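Local coordinates for lipoprotein, putative (PDB 4NOH) that is of unknown function but is a putative lipoprotein that may bind lipid, at residues A[25-30]-A[141-146]; A[5-10]-A[162-167]; A[44-49]-A[125-130]; A[31-36]-A[132-137]; A[84-89]-A[105-110]. All blocks are in the same frame, centred on the assembly; numbering follows the deposited sequence. Where two conformers were deposited one is given.

How the interactions relate
Interactions 1, 2 and 4 lie in one half of the large mixed sheet. Interactions 1 and 4 pair the same two strands, 26-39 with 134-142, at their two ends, with centres about 21 Å apart. Interaction 2 adds strands 5-10 and 162-166 beside them. It touches interaction 1 through Phe142 CE1 and Ile6 CD1, 3.6 Å apart. Interaction 3 covers the sheet next to interaction 4, with centres about 9 Å apart, and Tyr127 OH meets Glu33 OE2 at 2.8 Å. Interaction 5 joins the far half of the sheet to a three-stranded sheet. Its Ile109 CD1 packs on Ile137 CD1 of interaction 4 at 3.9 Å.

Interaction 1 of 5, residues A[25-30]-A[141-146]; sequences KIESQN and SFKENP
Backbone groups carry most of this contact, where strands 26-39 and 134-142 meet at a classic beta bulge. Glu27 and Ser28 both face Ser141. The carbonyl O of Ser141 takes two N-H groups: Glu27 N at 2.8 Å, nearly along the C=O axis, and Ser28 N in a weak bond at 3.3 Å. Ser141 N answers with an almost straight bond (174°) to Ser28 O at 2.9 Å. Beyond the bulge Lys143 N binds Lys25 O at 2.9 Å, in the carbonyl plane. A water also donates to Lys25 O and accepts from Glu144 N. A second water donates to Phe142 O and, weakly, to Glu27 OE2. A third water joins the hydroxyls of Ser28 and Ser141 to Asn30 OD1, 2.8 Å from the water. The Lys143 chain runs extended past Glu27 CB, and its NZ bonds to Asp24 O.

Of the apolar groups, Ile26 lays CG1 over one face of the Phe142 ring as a CH-pi contact, 3.9 Å from the centroid. Pro146 CB lies over the opposite face, toward the rim. Met19 of helix 12-21 touches Ile26, and Ile150 touches the ring. The chemistry implies a strand end of two parts: main-chain bonds and waters satisfy Ser141 N and O, Ser28 O, Lys25 O and Phe142 O, while a buried isoleucine and phenylalanine meet the helices.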
# COMPACT_ATOMS: atom_id res chain seq x y z
N LYS A 25 -1.06 2.34 -22.59
CA LYS A 25 -2.42 2.08 -22.06
C LYS A 25 -2.72 2.79 -20.73
O LYS A 25 -3.88 2.88 -20.30
CB LYS A 25 -2.60 0.58 -21.83
CG LYS A 25 -2.40 -0.22 -23.09
CD LYS A 25 -3.51 0.09 -24.05
CE LYS A 25 -4.68 -0.86 -23.85
NZ LYS A 25 -4.31 -2.19 -24.41
N ILE A 26 -1.67 3.28 -20.10
CA ILE A 26 -1.73 3.94 -18.79
C ILE A 26 -1.77 5.46 -18.89
O ILE A 26 -1.01 6.06 -19.65
CB ILE A 26 -0.48 3.50 -17.97
CG1 ILE A 26 -0.63 2.02 -17.65
CG2 ILE A 26 -0.33 4.33 -16.70
CD1 ILE A 26 0.57 1.34 -17.03
N GLU A 27 -2.71 6.07 -18.19
CA GLU A 27 -2.78 7.52 -18.19
C GLU A 27 -2.06 8.14 -17.04
O GLU A 27 -1.65 9.29 -17.14
CB GLU A 27 -4.22 8.01 -18.23
CG GLU A 27 -5.10 7.62 -17.07
CD GLU A 27 -6.51 8.17 -17.24
OE1 GLU A 27 -6.86 8.57 -18.37
OE2 GLU A 27 -7.27 8.17 -16.25
N SER A 28 -1.95 7.45 -15.92
CA SER A 28 -1.19 7.98 -14.82
C SER A 28 -0.64 6.88 -13.96
O SER A 28 -1.16 5.78 -13.95
CB SER A 28 -1.99 8.94 -13.96
OG SER A 28 -3.00 8.30 -13.24
N GLN A 29 0.41 7.17 -13.22
CA GLN A 29 0.94 6.19 -12.31
C GLN A 29 1.63 6.86 -11.16
O GLN A 29 2.07 7.99 -11.25
CB GLN A 29 1.85 5.20 -13.03
CG GLN A 29 3.09 5.82 -13.58
CD GLN A 29 3.82 4.95 -14.62
OE1 GLN A 29 5.03 4.72 -14.51
NE2 GLN A 29 3.11 4.48 -15.59
N ASN A 30 1.69 6.13 -10.06
CA ASN A 30 2.28 6.58 -8.83
C ASN A 30 3.09 5.43 -8.26
O ASN A 30 2.65 4.27 -8.29
CB ASN A 30 1.21 7.03 -7.81
CG ASN A 30 0.34 8.16 -8.31
OD1 ASN A 30 -0.59 7.94 -9.07
ND2 ASN A 30 0.59 9.36 -7.80
N SER A 141 -3.27 3.93 -13.39
CA SER A 141 -4.62 4.29 -13.78
C SER A 141 -4.69 4.14 -15.30
O SER A 141 -3.96 4.81 -16.02
CB SER A 141 -4.94 5.70 -13.30
OG SER A 141 -4.79 5.81 -11.87
N PHE A 142 -5.54 3.24 -15.78
CA PHE A 142 -5.62 2.94 -17.20
C PHE A 142 -6.61 3.82 -17.93
O PHE A 142 -7.62 4.24 -17.36
CB PHE A 142 -5.95 1.46 -17.39
CG PHE A 142 -4.80 0.55 -17.05
CD1 PHE A 142 -4.47 0.28 -15.72
CD2 PHE A 142 -4.00 0.01 -18.06
CE1 PHE A 142 -3.38 -0.53 -15.42
CE2 PHE A 142 -2.93 -0.81 -17.76
CZ PHE A 142 -2.60 -1.06 -16.45
N LYS A 143 -6.31 4.12 -19.19
CA LYS A 143 -7.19 4.93 -20.02
C LYS A 143 -8.55 4.26 -20.14
O LYS A 143 -9.58 4.94 -20.12
CB LYS A 143 -6.59 5.15 -21.40
CG LYS A 143 -5.28 5.93 -21.38
CD LYS A 143 -4.62 5.95 -22.75
CE LYS A 143 -3.23 6.54 -22.67
NZ LYS A 143 -2.58 6.52 -24.01
N GLU A 144 -8.54 2.94 -20.27
CA GLU A 144 -9.76 2.18 -20.40
C GLU A 144 -9.71 0.93 -19.53
O GLU A 144 -8.64 0.45 -19.15
CB GLU A 144 -9.99 1.78 -21.87
CG GLU A 144 -9.92 2.95 -22.85
CD GLU A 144 -10.51 2.68 -24.22
OE1 GLU A 144 -10.47 1.53 -24.71
OE2 GLU A 144 -11.02 3.66 -24.84
N ASN A 145 -10.90 0.41 -19.23
CA ASN A 145 -11.06 -0.81 -18.47
C ASN A 145 -10.00 -1.87 -18.78
O ASN A 145 -10.00 -2.44 -19.87
CB ASN A 145 -12.43 -1.41 -18.86
CG ASN A 145 -12.74 -2.66 -18.11
OD1 ASN A 145 -12.10 -2.96 -17.09
ND2 ASN A 145 -13.73 -3.41 -18.58
N PRO A 146 -9.10 -2.16 -17.82
CA PRO A 146 -8.05 -3.18 -18.02
C PRO A 146 -8.38 -4.53 -17.37
O PRO A 146 -7.52 -5.43 -17.32
CB PRO A 146 -6.87 -2.56 -17.28
CG PRO A 146 -7.53 -1.94 -16.09
CD PRO A 146 -8.86 -1.41 -16.58
O HOH W 1 -6.09 1.62 -21.36
O HOH W 2 -7.98 5.17 -14.72
O HOH W 3 -2.14 6.61 -10.94

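Interaction 2 of 5, residues A[5-10]-A[162-167]; sequences GIVMYG and EAHMVE
An antiparallel beta pair joins strand 5-10 to 162-166, one of the two outer strands of the large mixed sheet within this chain. Val7, Tyr9, His164 and Val166 share one face. Tyr9 and His164 meet rim to rim, with ring planes only 9° apart and neither ring over the other. His164 holds CG between its backbone N and carbonyl carbon, the crowded position (chi1 55°), and its ring lies alongside Val7, with NE2 3.7 Å from Val7 CB. Val166 CG1 covers one face of the imidazole, toward its rim. The same methyl meets Val7 CG2 at 3.6 Å, the two valines crossing at about a right angle. Tyr9 also lies alongside Glu162, CD1 to CB. The tyrosine ring stacks with Tyr115 as well.

The opposite face carries Ile6, Met8, Ala163 and Met165, where helix 150-156 packs. Ile6 crosses Met165 obliquely, with CG1 3.9 Å from SE of this selenomethionine. Ile6 CG2 meets Ala163 CB.

Between the faces, Val7 and His164 exchange two backbone bonds of 2.9 Å, both nearly along the C=O axes. At the far end of the tyrosine ring, Tyr9 OH and His164 NE2 share a short hydrogen bond of 2.7 Å, in the plane of the Tyr9 ring.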
# COMPACT_ATOMS: atom_id res chain seq x y z
N GLY A 5 -8.20 1.25 -12.20
CA GLY A 5 -6.90 1.24 -11.61
C GLY A 5 -6.42 -0.14 -11.24
O GLY A 5 -7.21 -1.03 -10.93
N ILE A 6 -5.12 -0.31 -11.26
CA ILE A 6 -4.48 -1.53 -10.74
C ILE A 6 -3.42 -1.12 -9.74
O ILE A 6 -2.54 -0.29 -10.03
CB ILE A 6 -3.85 -2.42 -11.83
CG1 ILE A 6 -4.90 -2.81 -12.89
CG2 ILE A 6 -3.25 -3.67 -11.17
CD1 ILE A 6 -4.41 -3.65 -14.06
N VAL A 7 -3.51 -1.67 -8.54
CA VAL A 7 -2.47 -1.52 -7.52
C VAL A 7 -1.63 -2.79 -7.59
O VAL A 7 -2.18 -3.89 -7.62
CB VAL A 7 -3.02 -1.32 -6.10
CG1 VAL A 7 -1.91 -1.40 -5.05
CG2 VAL A 7 -3.74 0.03 -5.99
N MSE A 8 -0.32 -2.63 -7.63
CA MSE A 8 0.61 -3.75 -7.73
C MSE A 8 1.68 -3.59 -6.68
O MSE A 8 2.02 -2.48 -6.26
CB MSE A 8 1.21 -3.84 -9.13
CG MSE A 8 1.85 -2.56 -9.61
SE MSE A 8 2.17 -2.60 -11.58
CE MSE A 8 0.38 -2.00 -12.08
N TYR A 9 2.26 -4.71 -6.27
CA TYR A 9 3.23 -4.74 -5.21
C TYR A 9 4.37 -5.62 -5.60
O TYR A 9 4.16 -6.69 -6.16
CB TYR A 9 2.63 -5.37 -3.95
CG TYR A 9 1.33 -4.79 -3.47
CD1 TYR A 9 0.12 -5.22 -4.02
CD2 TYR A 9 1.28 -3.87 -2.43
CE1 TYR A 9 -1.08 -4.75 -3.55
CE2 TYR A 9 0.07 -3.37 -1.94
CZ TYR A 9 -1.11 -3.81 -2.52
OH TYR A 9 -2.31 -3.28 -2.08
N GLY A 10 5.58 -5.21 -5.28
CA GLY A 10 6.72 -6.08 -5.60
C GLY A 10 8.00 -5.32 -5.58
O GLY A 10 8.13 -4.26 -4.95
N GLU A 162 1.87 -9.22 -6.35
CA GLU A 162 0.45 -9.14 -6.12
C GLU A 162 -0.10 -7.94 -6.87
O GLU A 162 0.62 -7.00 -7.17
CB GLU A 162 0.21 -8.99 -4.61
CG GLU A 162 -1.26 -8.94 -4.18
CD GLU A 162 -2.06 -10.16 -4.62
OE1 GLU A 162 -2.36 -11.02 -3.76
OE2 GLU A 162 -2.35 -10.30 -5.84
N ALA A 163 -1.38 -8.02 -7.22
CA ALA A 163 -2.05 -6.95 -7.93
C ALA A 163 -3.54 -7.07 -7.73
O ALA A 163 -4.06 -8.17 -7.57
CB ALA A 163 -1.71 -6.97 -9.42
N HIS A 164 -4.23 -5.93 -7.72
CA HIS A 164 -5.68 -5.92 -7.59
C HIS A 164 -6.27 -4.71 -8.27
O HIS A 164 -5.61 -3.67 -8.42
CB HIS A 164 -6.16 -6.07 -6.12
CG HIS A 164 -5.59 -5.08 -5.14
ND1 HIS A 164 -6.38 -4.46 -4.20
CD2 HIS A 164 -4.32 -4.69 -4.88
CE1 HIS A 164 -5.62 -3.70 -3.41
NE2 HIS A 164 -4.37 -3.85 -3.79
N MSE A 165 -7.53 -4.85 -8.67
CA MSE A 165 -8.27 -3.78 -9.30
C MSE A 165 -8.78 -2.84 -8.25
O MSE A 165 -9.33 -3.27 -7.21
CB MSE A 165 -9.51 -4.32 -10.02
CG MSE A 165 -9.12 -5.27 -11.15
SE MSE A 165 -8.43 -4.35 -12.74
CE MSE A 165 -9.62 -2.79 -12.94
N VAL A 166 -8.71 -1.56 -8.54
CA VAL A 166 -9.15 -0.56 -7.61
C VAL A 166 -9.86 0.58 -8.30
O VAL A 166 -9.62 0.86 -9.47
CB VAL A 166 -7.96 0.02 -6.80
CG1 VAL A 166 -7.15 -1.08 -6.11
CG2 VAL A 166 -7.03 0.88 -7.67
N GLU A 167 -10.76 1.24 -7.57
CA GLU A 167 -11.42 2.44 -8.09
C GLU A 167 -10.51 3.62 -7.80
O GLU A 167 -10.07 3.83 -6.66
CB GLU A 167 -12.80 2.61 -7.45
CG GLU A 167 -13.74 1.48 -7.84
CD GLU A 167 -15.17 1.71 -7.44
OE1 GLU A 167 -15.44 2.54 -6.55
OE2 GLU A 167 -16.05 1.02 -8.02

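Interaction 3 of 5, residues A[44-49]-A[125-130]; sequences VLIMNK and AEYAKI
Apolar and van der Waals contacts hold helix 124-128 and the turn after it against strand 42-48. No hydrogen bond crosses between the segments. Ile46 and Ile130 reach toward each other tip to tip, with CG2 of the first 3.8 Å from CD1 of the second. Ile96 touches both side chains.

Tyr127 makes the aromatic contact. Its CG is anti to the backbone N (chi1 177°), which sends the ring toward the end of the strand. Asn48 CB packs on Tyr127 CB at 3.6 Å, with the amide plane turned 58° from the ring. Ile46 O lies at the ring edge, in plane, 3.4 Å from Tyr127 CE1. Tyr127 CD1 sits 3.7 Å from the carbonyl carbon of Met47.

The polar groups find partners beyond this pairing. Tyr127 OH bonds to Glu33, and the ring makes a cation-pi contact with Lys35. Asn48 is the N-cap of the next helix, and its OD1 accepts from Thr51 N. Within 125-130, Lys129 NZ forms a salt bridge with Glu126 OE2 at 2.8 Å.

The chemistry implies a buried tyrosine packed against the backbone at the strand end, with its hydroxyl and ring meeting Glu33 and Lys35 on the neighbouring strand 26-39.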
# COMPACT_ATOMS: atom_id res chain seq x y z
N VAL A 44 3.56 -6.95 7.86
CA VAL A 44 3.28 -5.52 8.05
C VAL A 44 4.01 -4.74 6.95
O VAL A 44 5.18 -4.98 6.70
CB VAL A 44 3.64 -5.02 9.46
CG1 VAL A 44 5.10 -5.22 9.79
CG2 VAL A 44 3.24 -3.56 9.63
N LEU A 45 3.28 -3.84 6.31
CA LEU A 45 3.82 -3.01 5.24
C LEU A 45 4.00 -1.64 5.88
O LEU A 45 3.01 -1.02 6.23
CB LEU A 45 2.85 -2.96 4.09
CG LEU A 45 3.29 -2.40 2.74
CD1 LEU A 45 4.50 -3.13 2.18
CD2 LEU A 45 2.13 -2.47 1.76
N ILE A 46 5.24 -1.21 5.98
CA ILE A 46 5.63 0.00 6.71
C ILE A 46 6.02 1.12 5.75
O ILE A 46 6.85 0.94 4.85
CB ILE A 46 6.84 -0.29 7.63
CG1 ILE A 46 6.62 -1.56 8.48
CG2 ILE A 46 7.12 0.91 8.54
CD1 ILE A 46 7.89 -2.16 9.07
N MSE A 47 5.44 2.29 5.94
CA MSE A 47 5.86 3.40 5.12
C MSE A 47 6.15 4.56 6.02
O MSE A 47 5.89 4.53 7.23
CB MSE A 47 4.84 3.75 4.06
CG MSE A 47 3.51 4.27 4.58
SE MSE A 47 2.07 4.05 3.23
CE MSE A 47 1.28 2.37 3.85
N ASN A 48 6.77 5.56 5.44
CA ASN A 48 7.03 6.77 6.18
C ASN A 48 5.87 7.75 5.99
O ASN A 48 5.00 7.60 5.11
CB ASN A 48 8.40 7.40 5.89
CG ASN A 48 8.57 7.94 4.48
OD1 ASN A 48 7.63 8.21 3.76
ND2 ASN A 48 9.82 8.16 4.12
N LYS A 49 5.86 8.78 6.84
CA LYS A 49 4.80 9.79 6.83
C LYS A 49 4.68 10.48 5.46
O LYS A 49 3.59 10.68 4.95
CB LYS A 49 5.06 10.83 7.91
CG LYS A 49 4.01 11.92 7.95
CD LYS A 49 4.32 12.97 8.99
CE LYS A 49 3.32 14.09 8.89
NZ LYS A 49 3.60 15.16 9.86
N ALA A 125 12.12 9.88 9.96
CA ALA A 125 13.36 9.55 10.66
C ALA A 125 13.33 8.11 11.20
O ALA A 125 14.34 7.42 11.19
CB ALA A 125 13.63 10.54 11.78
N GLU A 126 12.17 7.69 11.70
CA GLU A 126 12.02 6.34 12.22
C GLU A 126 12.14 5.31 11.11
O GLU A 126 12.75 4.22 11.29
CB GLU A 126 10.70 6.21 13.01
CG GLU A 126 10.71 6.92 14.36
CD GLU A 126 11.59 6.25 15.38
OE1 GLU A 126 11.31 5.08 15.73
OE2 GLU A 126 12.56 6.88 15.87
N TYR A 127 11.57 5.64 9.97
CA TYR A 127 11.58 4.72 8.81
C TYR A 127 12.99 4.46 8.32
O TYR A 127 13.33 3.34 7.92
CB TYR A 127 10.73 5.31 7.70
CG TYR A 127 10.68 4.53 6.40
CD1 TYR A 127 9.74 3.55 6.19
CD2 TYR A 127 11.53 4.83 5.36
CE1 TYR A 127 9.66 2.85 4.99
CE2 TYR A 127 11.47 4.15 4.15
CZ TYR A 127 10.51 3.17 3.97
OH TYR A 127 10.43 2.49 2.78
N ALA A 128 13.83 5.49 8.40
CA ALA A 128 15.20 5.41 7.92
C ALA A 128 15.99 4.35 8.66
O ALA A 128 16.95 3.83 8.12
CB ALA A 128 15.88 6.77 8.05
N LYS A 129 15.59 4.05 9.88
CA LYS A 129 16.29 3.10 10.73
C LYS A 129 15.82 1.67 10.58
O LYS A 129 16.42 0.75 11.16
CB LYS A 129 16.13 3.54 12.19
CG LYS A 129 16.65 4.95 12.44
CD LYS A 129 16.61 5.39 13.91
CE LYS A 129 15.23 5.32 14.52
NZ LYS A 129 15.16 5.81 15.92
N ILE A 130 14.73 1.45 9.83
CA ILE A 130 14.16 0.10 9.67
C ILE A 130 14.96 -0.66 8.60
O ILE A 130 15.15 -0.17 7.49
CB ILE A 130 12.66 0.20 9.35
CG1 ILE A 130 11.95 0.85 10.54
CG2 ILE A 130 12.06 -1.17 9.10
CD1 ILE A 130 10.47 1.03 10.33

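Interaction 4 of 5, residues A[31-36]-A[132-137]; sequences KFEAKL and EPVKTI
The Phe32 ring is the flat side chain of this contact, and it meets the other strand obliquely. Ile137 O lies 3.5 Å from Phe32 CD2, in an oblique position. The ring itself packs on Thr51, Lys54 and Met55 of helix 49-57.

The strands 31-36 and 134-137 form an antiparallel ladder within the large mixed sheet. Phe32 and Ile137 exchange two backbone bonds, and Ile137 N to Phe32 O is nearly straight (177°) at 2.8 Å. Ala34 and Lys135 exchange two more, with Lys135 N 2.7 Å from Ala34 O. Leu36 N closes the ladder on Pro133 O at 3.1 Å, nearly along the C=O axis.

Side chains split between the faces. Phe32, Ala34, Lys135 and Ile137 share one face. Phe32 there meets helix 49-57, and Ile137 packs on Leu45. Ile137 CD1 reaches Ala34 CB at 3.9 Å. Lys135 bends at chi2, and its NZ forms salt bridges with Glu161 and Asp11. The other face carries Glu33, Lys35, Val134 and Thr136. There the extended Lys35 chain crosses Val134 obliquely, with Lys35 CG and CE each 3.9 Å from Val134 CG2. Lys35 NZ goes on to Tyr127 O and Ile130 O.

The chemistry implies a two-faced pair of strands: one side feeds the apolar core, while charged tips on both find partners in neighbouring segments.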
# COMPACT_ATOMS: atom_id res chain seq x y z
N LYS A 31 4.27 5.72 -7.76
CA LYS A 31 5.09 4.71 -7.09
C LYS A 31 5.34 5.15 -5.65
O LYS A 31 5.74 6.30 -5.38
CB LYS A 31 6.41 4.48 -7.81
CG LYS A 31 6.23 3.82 -9.17
CD LYS A 31 7.55 3.65 -9.90
CE LYS A 31 8.24 4.99 -10.13
NZ LYS A 31 9.39 4.84 -11.06
N PHE A 32 5.12 4.23 -4.73
CA PHE A 32 5.30 4.49 -3.30
C PHE A 32 6.24 3.43 -2.76
O PHE A 32 6.08 2.25 -3.05
CB PHE A 32 3.96 4.40 -2.55
CG PHE A 32 2.84 5.23 -3.13
CD1 PHE A 32 2.79 6.60 -2.93
CD2 PHE A 32 1.84 4.63 -3.88
CE1 PHE A 32 1.77 7.36 -3.47
CE2 PHE A 32 0.82 5.40 -4.43
CZ PHE A 32 0.80 6.76 -4.22
N GLU A 33 7.22 3.83 -1.98
CA GLU A 33 8.13 2.89 -1.36
C GLU A 33 7.63 2.50 0.03
O GLU A 33 7.07 3.31 0.79
CB GLU A 33 9.51 3.51 -1.22
CG GLU A 33 10.55 2.58 -0.66
CD GLU A 33 11.84 3.29 -0.33
OE1 GLU A 33 12.60 3.55 -1.29
OE2 GLU A 33 12.12 3.56 0.87
N ALA A 34 7.83 1.23 0.38
CA ALA A 34 7.52 0.76 1.70
C ALA A 34 8.48 -0.36 2.06
O ALA A 34 9.27 -0.81 1.21
CB ALA A 34 6.07 0.26 1.78
N LYS A 35 8.46 -0.79 3.31
CA LYS A 35 9.28 -1.90 3.77
C LYS A 35 8.34 -3.00 4.28
O LYS A 35 7.38 -2.72 5.00
CB LYS A 35 10.23 -1.44 4.86
CG LYS A 35 11.31 -0.52 4.35
CD LYS A 35 12.17 0.15 5.41
CE LYS A 35 13.23 1.03 4.75
NZ LYS A 35 14.11 1.72 5.74
N LEU A 36 8.56 -4.22 3.80
CA LEU A 36 7.71 -5.36 4.16
C LEU A 36 8.41 -6.19 5.21
O LEU A 36 9.51 -6.69 4.99
CB LEU A 36 7.39 -6.23 2.93
CG LEU A 36 6.48 -7.44 3.13
CD1 LEU A 36 5.07 -6.99 3.47
CD2 LEU A 36 6.51 -8.27 1.85
N GLU A 132 14.32 -3.71 7.14
CA GLU A 132 13.48 -4.57 6.28
C GLU A 132 13.57 -4.25 4.80
O GLU A 132 13.79 -3.09 4.42
CB GLU A 132 12.00 -4.48 6.70
CG GLU A 132 11.53 -5.46 7.77
CD GLU A 132 12.14 -5.24 9.14
OE1 GLU A 132 12.11 -6.19 9.95
OE2 GLU A 132 12.65 -4.13 9.43
N PRO A 133 13.32 -5.27 3.96
CA PRO A 133 13.42 -5.10 2.52
C PRO A 133 12.43 -4.08 1.98
O PRO A 133 11.27 -4.06 2.38
CB PRO A 133 13.14 -6.51 1.96
CG PRO A 133 12.50 -7.28 3.05
CD PRO A 133 12.88 -6.63 4.34
N VAL A 134 12.93 -3.24 1.09
CA VAL A 134 12.13 -2.24 0.44
C VAL A 134 11.34 -2.86 -0.72
O VAL A 134 11.83 -3.70 -1.49
CB VAL A 134 12.98 -1.04 -0.04
CG1 VAL A 134 12.17 -0.11 -0.91
CG2 VAL A 134 13.55 -0.25 1.13
N LYS A 135 10.10 -2.45 -0.83
CA LYS A 135 9.21 -2.91 -1.86
C LYS A 135 8.53 -1.68 -2.43
O LYS A 135 8.50 -0.61 -1.80
CB LYS A 135 8.15 -3.89 -1.30
CG LYS A 135 8.69 -5.26 -0.87
CD LYS A 135 9.08 -6.13 -2.08
CE LYS A 135 9.46 -7.55 -1.69
NZ LYS A 135 9.95 -8.35 -2.86
N THR A 136 8.00 -1.81 -3.62
CA THR A 136 7.29 -0.74 -4.29
C THR A 136 5.80 -1.07 -4.40
O THR A 136 5.42 -2.21 -4.72
CB THR A 136 7.88 -0.51 -5.70
OG1 THR A 136 9.21 -0.04 -5.55
CG2 THR A 136 7.03 0.50 -6.48
N ILE A 137 4.97 -0.08 -4.09
CA ILE A 137 3.55 -0.15 -4.28
C ILE A 137 3.29 0.77 -5.44
O ILE A 137 3.55 1.97 -5.36
CB ILE A 137 2.77 0.38 -3.06
CG1 ILE A 137 3.12 -0.38 -1.78
CG2 ILE A 137 1.27 0.37 -3.33
CD1 ILE A 137 2.97 0.47 -0.55

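Interaction 5 of 5, residues A[84-89]-A[105-110]; sequences IVFAKE and GNVVIG
Phe86 holds CG anti to its carbonyl carbon (chi1 -63°), Val107 holds CG2 the same way, and the two side chains lie side by side, pointing the same way. This joins strand 84-86 of the large mixed sheet to strand 107-109, an outer strand of a three-stranded antiparallel sheet. One backbone hydrogen bond, from Ala87 N to Gly105 O, crosses between the segments.

Val107 CB sits over one face of the Phe86 ring as a CH-pi contact, 3.8 Å from the centroid and displaced toward the rim. Val107 CG2 meets Phe86 CE1 at 3.6 Å. Gly105 O lies at the edge of the same ring, in plane, 3.5 Å from Phe86 CD1. Val107 thus lies over a face of the ring and Gly105 O at its edge.

The bond from Ala87 N to Gly105 O is 3.1 Å long, with the donor above the carbonyl plane. The positive phi of Gly105 (104°) goes with a backbone shape in which a side chain would collide with the preceding carbonyl.

Past the ring, Asn106 CG is anti to its backbone N, which lays the amide along Lys88 CA. Its OD1 is taken by Arg113, and the backbone of Asn106 pairs with Val64. Asn106 ND2 donates at 3.1 Å to a water, which also accepts a weak bond from Lys88 NZ at 3.4 Å.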
# COMPACT_ATOMS: atom_id res chain seq x y z
N ILE A 84 1.82 4.64 13.81
CA ILE A 84 0.47 4.08 13.79
C ILE A 84 0.40 2.80 13.02
O ILE A 84 1.25 2.53 12.17
CB ILE A 84 -0.55 5.06 13.15
CG1 ILE A 84 -0.27 5.35 11.66
CG2 ILE A 84 -0.59 6.37 13.95
CD1 ILE A 84 -1.32 6.20 10.96
N VAL A 85 -0.63 2.03 13.34
CA VAL A 85 -0.85 0.79 12.61
C VAL A 85 -2.31 0.65 12.25
O VAL A 85 -3.19 1.01 13.03
CB VAL A 85 -0.34 -0.46 13.38
CG1 VAL A 85 -1.01 -0.61 14.76
CG2 VAL A 85 -0.49 -1.73 12.53
N PHE A 86 -2.55 0.17 11.03
CA PHE A 86 -3.86 -0.15 10.53
C PHE A 86 -3.96 -1.68 10.42
O PHE A 86 -3.08 -2.31 9.86
CB PHE A 86 -4.06 0.42 9.14
CG PHE A 86 -4.02 1.93 9.08
CD1 PHE A 86 -4.98 2.69 9.74
CD2 PHE A 86 -3.08 2.58 8.29
CE1 PHE A 86 -4.99 4.06 9.62
CE2 PHE A 86 -3.09 3.97 8.18
CZ PHE A 86 -4.03 4.70 8.86
N ALA A 87 -5.04 -2.26 10.93
CA ALA A 87 -5.25 -3.70 10.84
C ALA A 87 -6.74 -4.02 10.93
O ALA A 87 -7.55 -3.17 11.32
CB ALA A 87 -4.51 -4.40 11.94
N LYS A 88 -7.10 -5.25 10.58
CA LYS A 88 -8.50 -5.67 10.58
C LYS A 88 -9.15 -5.56 11.95
O LYS A 88 -10.32 -5.19 12.06
CB LYS A 88 -8.59 -7.10 10.09
CG LYS A 88 -10.00 -7.65 10.08
CD LYS A 88 -10.01 -9.13 9.77
CE LYS A 88 -11.41 -9.70 9.89
NZ LYS A 88 -12.33 -9.00 8.95
N GLU A 89 -8.39 -5.92 12.98
CA GLU A 89 -8.86 -5.91 14.36
C GLU A 89 -7.96 -4.99 15.17
O GLU A 89 -6.88 -4.63 14.72
CB GLU A 89 -8.76 -7.33 14.96
CG GLU A 89 -9.37 -8.43 14.09
CD GLU A 89 -9.25 -9.83 14.69
OE1 GLU A 89 -9.81 -10.78 14.09
OE2 GLU A 89 -8.61 -9.98 15.77
N GLY A 105 -7.32 1.86 13.20
CA GLY A 105 -8.46 1.36 12.46
C GLY A 105 -8.17 0.43 11.32
O GLY A 105 -7.02 0.09 11.02
N ASN A 106 -9.26 -0.02 10.71
CA ASN A 106 -9.20 -0.95 9.60
C ASN A 106 -9.17 -0.20 8.28
O ASN A 106 -10.21 0.04 7.64
CB ASN A 106 -10.37 -1.92 9.65
CG ASN A 106 -10.23 -3.04 8.66
OD1 ASN A 106 -9.17 -3.20 8.03
ND2 ASN A 106 -11.28 -3.85 8.51
N VAL A 107 -7.95 0.15 7.88
CA VAL A 107 -7.68 0.87 6.63
C VAL A 107 -6.76 -0.01 5.80
O VAL A 107 -5.88 -0.66 6.32
CB VAL A 107 -7.02 2.22 6.92
CG1 VAL A 107 -6.58 2.92 5.64
CG2 VAL A 107 -7.91 3.11 7.75
N VAL A 108 -7.04 -0.07 4.50
CA VAL A 108 -6.27 -0.88 3.58
C VAL A 108 -5.76 -0.02 2.43
O VAL A 108 -6.16 1.11 2.25
CB VAL A 108 -7.12 -2.06 3.00
CG1 VAL A 108 -7.58 -3.02 4.12
CG2 VAL A 108 -8.33 -1.55 2.22
N ILE A 109 -4.81 -0.56 1.66
CA ILE A 109 -4.39 0.09 0.42
C ILE A 109 -5.31 -0.44 -0.70
O ILE A 109 -5.50 -1.66 -0.85
CB ILE A 109 -2.93 -0.21 0.07
CG1 ILE A 109 -2.02 0.51 1.08
CG2 ILE A 109 -2.61 0.24 -1.35
CD1 ILE A 109 -0.56 0.09 1.02
N GLY A 110 -5.88 0.46 -1.48
CA GLY A 110 -6.78 0.02 -2.52
C GLY A 110 -8.11 -0.46 -1.97
O GLY A 110 -8.58 0.02 -0.92
O HOH W 4 -11.74 -6.39 6.87